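PDB 5Z6D: DUF1881 domain-containing protein from Neurospora crassa, which is of uncertain function but joins a βγ-crystallin domain, whose calcium site is rendered inoperative by the domain interface, to an Ig-like domain. Local coordinates for residues I11-K15 and K16-G20; T24-V27 and G28-V31. The protein carries 1 engineered substitution. One frame throughout, in Å; residues are numbered along the deposited sequence.

How the contacts relate
From the N terminus, the chain runs along strand 9-13 into contact 1, where residues 11-15 and 16-20 fold the loop after that strand back on itself. It returns as strand 23-26, the antiparallel neighbour of strand 9-13. Contact 2 then closes the tight turn that leads from this strand, at 24-27, to strand 30-32 of the other sheet of the βγ-crystallin domain. The two contacts follow in series and neither nest nor cross. With centres about 17 Å apart, they meet along the two neighbouring strands, where Phe12 CD2 lies 3.6 Å from Tyr25 CD2. Contact 1 thus shapes one hairpin, whereas contact 2 carries the chain between two sheets.

Contact 1 of 2, residues I11-K15 and K16-G20; sequences IFYQK and KNFEG
Tyr13 and Phe18 pack together in the folded β-hairpin of the βγ-crystallin domain, whose signature is an aromatic residue, here Tyr13, four residues, then Tyr or Phe, any residue and Gly, met here by Phe18 and Gly20. The tight part is the tyrosine ring. Phe18 CA sits over one face in a CH-pi contact, 3.8 Å from the ring centroid and 18° off the normal, while Ile11 CG2 lies against the opposite face, toward its rim. A broad flat ring suits this sandwich because it can take a backbone carbon on one side and a methyl on the other. The ring is sent under the folded loop by CG standing anti to the carbonyl carbon (chi1 -60°). The phenylalanine ring comes in obliquely, its plane turned 82° to the tyrosine, with CD1 3.9 Å from Tyr13 CE2. Were Tyr13 an alanine, the space between Ile11 CG2 and Phe18 CA would probably be left unfilled, and Phe18 CA would lose the ring face it packs on.

Asn17 and Phe18 both have positive phi, which helps the chain double back, and Ser43 OG hydrogen-bonds to Lys15 O and Phe18 N. Gly20 suits its place because a CB would be jammed against the preceding carbonyl oxygen. The loose, exposed side belongs to the lysines: Lys15 merely lays CB and CG alongside the loop, and extended Lys16 leaves it for a salt bridge with Asp73. Back on the packed side, Glu19 O is buried without a polar partner, 3.8 Å from Tyr13 CB, while Gly20 O approaches the tyrosine edge, 3.7 Å from CD1.

Contact 2 of 2, residues T24-V27 and G28-V31; sequences TYAV and GQDV
Gln29 reaches back over the turn to Ala26 and closes it twice. Its backbone N donates to Ala26 O (3.0 Å), the bond that closes the beta turn, here of type II, and its side-chain OE1 accepts from Ala26 N at 2.8 Å in a nearly straight bond (164°), the donor tilted 29° from the carbonyl plane. Both polar backbone atoms of Ala26 are therefore satisfied by one residue, and glutamine is long enough to do this because its chain extends beyond CG. OE1 accepts a second hydrogen bond, from water 1 at 2.7 Å, and the same water donates to Thr24 O, which bridges strand and turn. The amide's other end, NE2, lies at the edge of the Tyr25 ring, 3.5 Å from CD1. The hydroxyl of Tyr25 is hydrogen-bonded to Tyr41 OH, while its CE1 packs 3.7 Å from Val31 CG2. Asp30 turns from the contact to salt bridges with Arg82 and Arg84. Gly28, at phi 101°, fills the third position of the turn, where a side chain would strike Val27 O. The turn passes the chain from one sheet to strand 30-32 beside 82-87 in the other, the strand exchange typical of the paired Greek keys of βγ-crystallins.

Contact 1 of 2, residues I11-K15 and K16-G20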
# COMPACT_ATOMS: atom_id res chain seq x y z
N ILE A 11 9.48 8.00 16.91
CA ILE A 11 9.29 7.47 18.23
C ILE A 11 7.84 7.13 18.44
O ILE A 11 6.97 7.98 18.26
CB ILE A 11 9.74 8.45 19.34
CG1 ILE A 11 11.14 9.00 19.05
CG2 ILE A 11 9.69 7.76 20.69
CD1 ILE A 11 11.69 9.88 20.16
N PHE A 12 7.59 5.89 18.80
CA PHE A 12 6.24 5.46 19.12
C PHE A 12 6.01 5.57 20.61
O PHE A 12 6.83 5.14 21.41
CB PHE A 12 5.98 4.04 18.64
CG PHE A 12 5.67 3.95 17.17
CD1 PHE A 12 4.39 4.17 16.70
CD2 PHE A 12 6.67 3.62 16.26
CE1 PHE A 12 4.10 4.08 15.35
CE2 PHE A 12 6.40 3.53 14.90
CZ PHE A 12 5.12 3.75 14.44
N TYR A 13 4.88 6.12 21.00
CA TYR A 13 4.59 6.28 22.39
C TYR A 13 3.41 5.42 22.80
O TYR A 13 2.42 5.26 22.05
CB TYR A 13 4.32 7.76 22.71
CG TYR A 13 5.48 8.69 22.40
CD1 TYR A 13 6.45 8.99 23.36
CD2 TYR A 13 5.60 9.28 21.15
CE1 TYR A 13 7.51 9.84 23.07
CE2 TYR A 13 6.65 10.12 20.84
CZ TYR A 13 7.60 10.41 21.80
OH TYR A 13 8.64 11.26 21.47
N GLN A 14 3.55 4.90 24.02
CA GLN A 14 2.55 4.09 24.69
C GLN A 14 1.25 4.85 24.98
O GLN A 14 0.17 4.27 24.97
CB GLN A 14 3.16 3.54 25.98
CG GLN A 14 2.23 3.39 27.15
CD GLN A 14 2.97 3.42 28.47
OE1 GLN A 14 3.72 4.36 28.76
NE2 GLN A 14 2.78 2.39 29.28
N LYS A 15 1.35 6.15 25.24
CA LYS A 15 0.15 6.95 25.46
C LYS A 15 -0.05 7.97 24.33
O LYS A 15 0.86 8.18 23.52
CB LYS A 15 0.23 7.67 26.81
CG LYS A 15 0.83 6.81 27.91
CD LYS A 15 0.11 7.03 29.23
CE LYS A 15 1.02 6.71 30.42
NZ LYS A 15 2.13 7.70 30.54
N LYS A 16 -1.24 8.57 24.28
CA LYS A 16 -1.53 9.60 23.29
C LYS A 16 -0.73 10.87 23.59
O LYS A 16 -0.17 11.02 24.67
CB LYS A 16 -3.03 9.91 23.26
CG LYS A 16 -3.90 8.75 22.82
CD LYS A 16 -5.37 9.10 22.88
CE LYS A 16 -6.22 7.96 22.32
NZ LYS A 16 -7.66 8.29 22.26
N ASN A 17 -0.66 11.76 22.60
CA ASN A 17 0.02 13.04 22.74
C ASN A 17 1.47 12.97 23.20
O ASN A 17 1.95 13.84 23.94
CB ASN A 17 -0.77 13.95 23.69
CG ASN A 17 -0.50 15.42 23.45
OD1 ASN A 17 -0.25 15.85 22.32
ND2 ASN A 17 -0.53 16.21 24.52
N PHE A 18 2.17 11.91 22.77
CA PHE A 18 3.62 11.79 22.90
C PHE A 18 4.11 11.72 24.35
O PHE A 18 5.20 12.19 24.67
CB PHE A 18 4.31 12.95 22.18
CG PHE A 18 3.67 13.32 20.87
CD1 PHE A 18 3.81 12.50 19.77
CD2 PHE A 18 2.92 14.48 20.74
CE1 PHE A 18 3.22 12.83 18.55
CE2 PHE A 18 2.33 14.82 19.54
CZ PHE A 18 2.48 13.98 18.43
N GLU A 19 3.31 11.13 25.23
CA GLU A 19 3.69 11.08 26.64
C GLU A 19 4.20 9.68 26.99
O GLU A 19 3.84 8.69 26.33
CB GLU A 19 2.51 11.49 27.52
CG GLU A 19 1.82 12.81 27.11
CD GLU A 19 2.62 14.08 27.43
OE1 GLU A 19 3.85 13.99 27.66
OE2 GLU A 19 2.02 15.18 27.46
N GLY A 20 5.05 9.61 28.01
CA GLY A 20 5.76 8.37 28.30
C GLY A 20 7.12 8.34 27.61
O GLY A 20 7.48 9.27 26.89

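Contact 2 of 2, residues T24-V27 and G28-V31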
# COMPACT_ATOMS: atom_id res chain seq x y z
N THR A 24 12.04 4.07 20.13
CA THR A 24 12.60 4.71 18.94
C THR A 24 12.90 3.69 17.83
O THR A 24 13.41 2.60 18.10
CB THR A 24 13.88 5.48 19.29
OG1 THR A 24 13.59 6.42 20.34
CG2 THR A 24 14.42 6.22 18.08
N TYR A 25 12.57 4.06 16.59
CA TYR A 25 12.83 3.22 15.42
C TYR A 25 13.52 4.02 14.30
O TYR A 25 13.24 5.20 14.10
CB TYR A 25 11.52 2.61 14.90
CG TYR A 25 10.84 1.66 15.88
CD1 TYR A 25 11.08 0.29 15.84
CD2 TYR A 25 9.94 2.15 16.83
CE1 TYR A 25 10.45 -0.57 16.71
CE2 TYR A 25 9.30 1.29 17.71
CZ TYR A 25 9.57 -0.06 17.67
OH TYR A 25 8.94 -0.90 18.54
N ALA A 26 14.42 3.37 13.56
CA ALA A 26 15.20 4.07 12.53
C ALA A 26 14.75 3.73 11.12
O ALA A 26 14.14 2.69 10.89
CB ALA A 26 16.68 3.72 12.69
N VAL A 27 15.08 4.61 10.17
CA VAL A 27 14.83 4.35 8.76
C VAL A 27 15.47 3.01 8.38
O VAL A 27 16.61 2.73 8.76
CB VAL A 27 15.38 5.47 7.89
CG1 VAL A 27 15.41 5.04 6.43
CG2 VAL A 27 14.50 6.71 8.06
N GLY A 28 14.71 2.19 7.66
CA GLY A 28 15.15 0.83 7.36
C GLY A 28 14.54 -0.26 8.23
O GLY A 28 14.63 -1.44 7.89
N GLN A 29 13.97 0.10 9.36
CA GLN A 29 13.36 -0.91 10.22
C GLN A 29 11.98 -1.29 9.75
O GLN A 29 11.14 -0.44 9.42
CB GLN A 29 13.28 -0.45 11.68
CG GLN A 29 14.61 -0.55 12.42
CD GLN A 29 14.44 -0.37 13.91
OE1 GLN A 29 14.76 0.69 14.46
NE2 GLN A 29 13.92 -1.39 14.57
N ASP A 30 11.76 -2.59 9.73
CA ASP A 30 10.50 -3.20 9.36
C ASP A 30 10.07 -4.03 10.55
O ASP A 30 10.79 -4.93 10.97
CB ASP A 30 10.68 -4.05 8.10
CG ASP A 30 9.38 -4.59 7.55
OD1 ASP A 30 8.60 -5.19 8.32
OD2 ASP A 30 9.15 -4.44 6.33
N VAL A 31 8.91 -3.70 11.11
CA VAL A 31 8.48 -4.25 12.38
C VAL A 31 7.09 -4.87 12.29
O VAL A 31 6.13 -4.22 11.86
CB VAL A 31 8.46 -3.17 13.47
CG1 VAL A 31 7.91 -3.74 14.77
CG2 VAL A 31 9.86 -2.59 13.66
O HOH W 1 14.64 0.08 17.10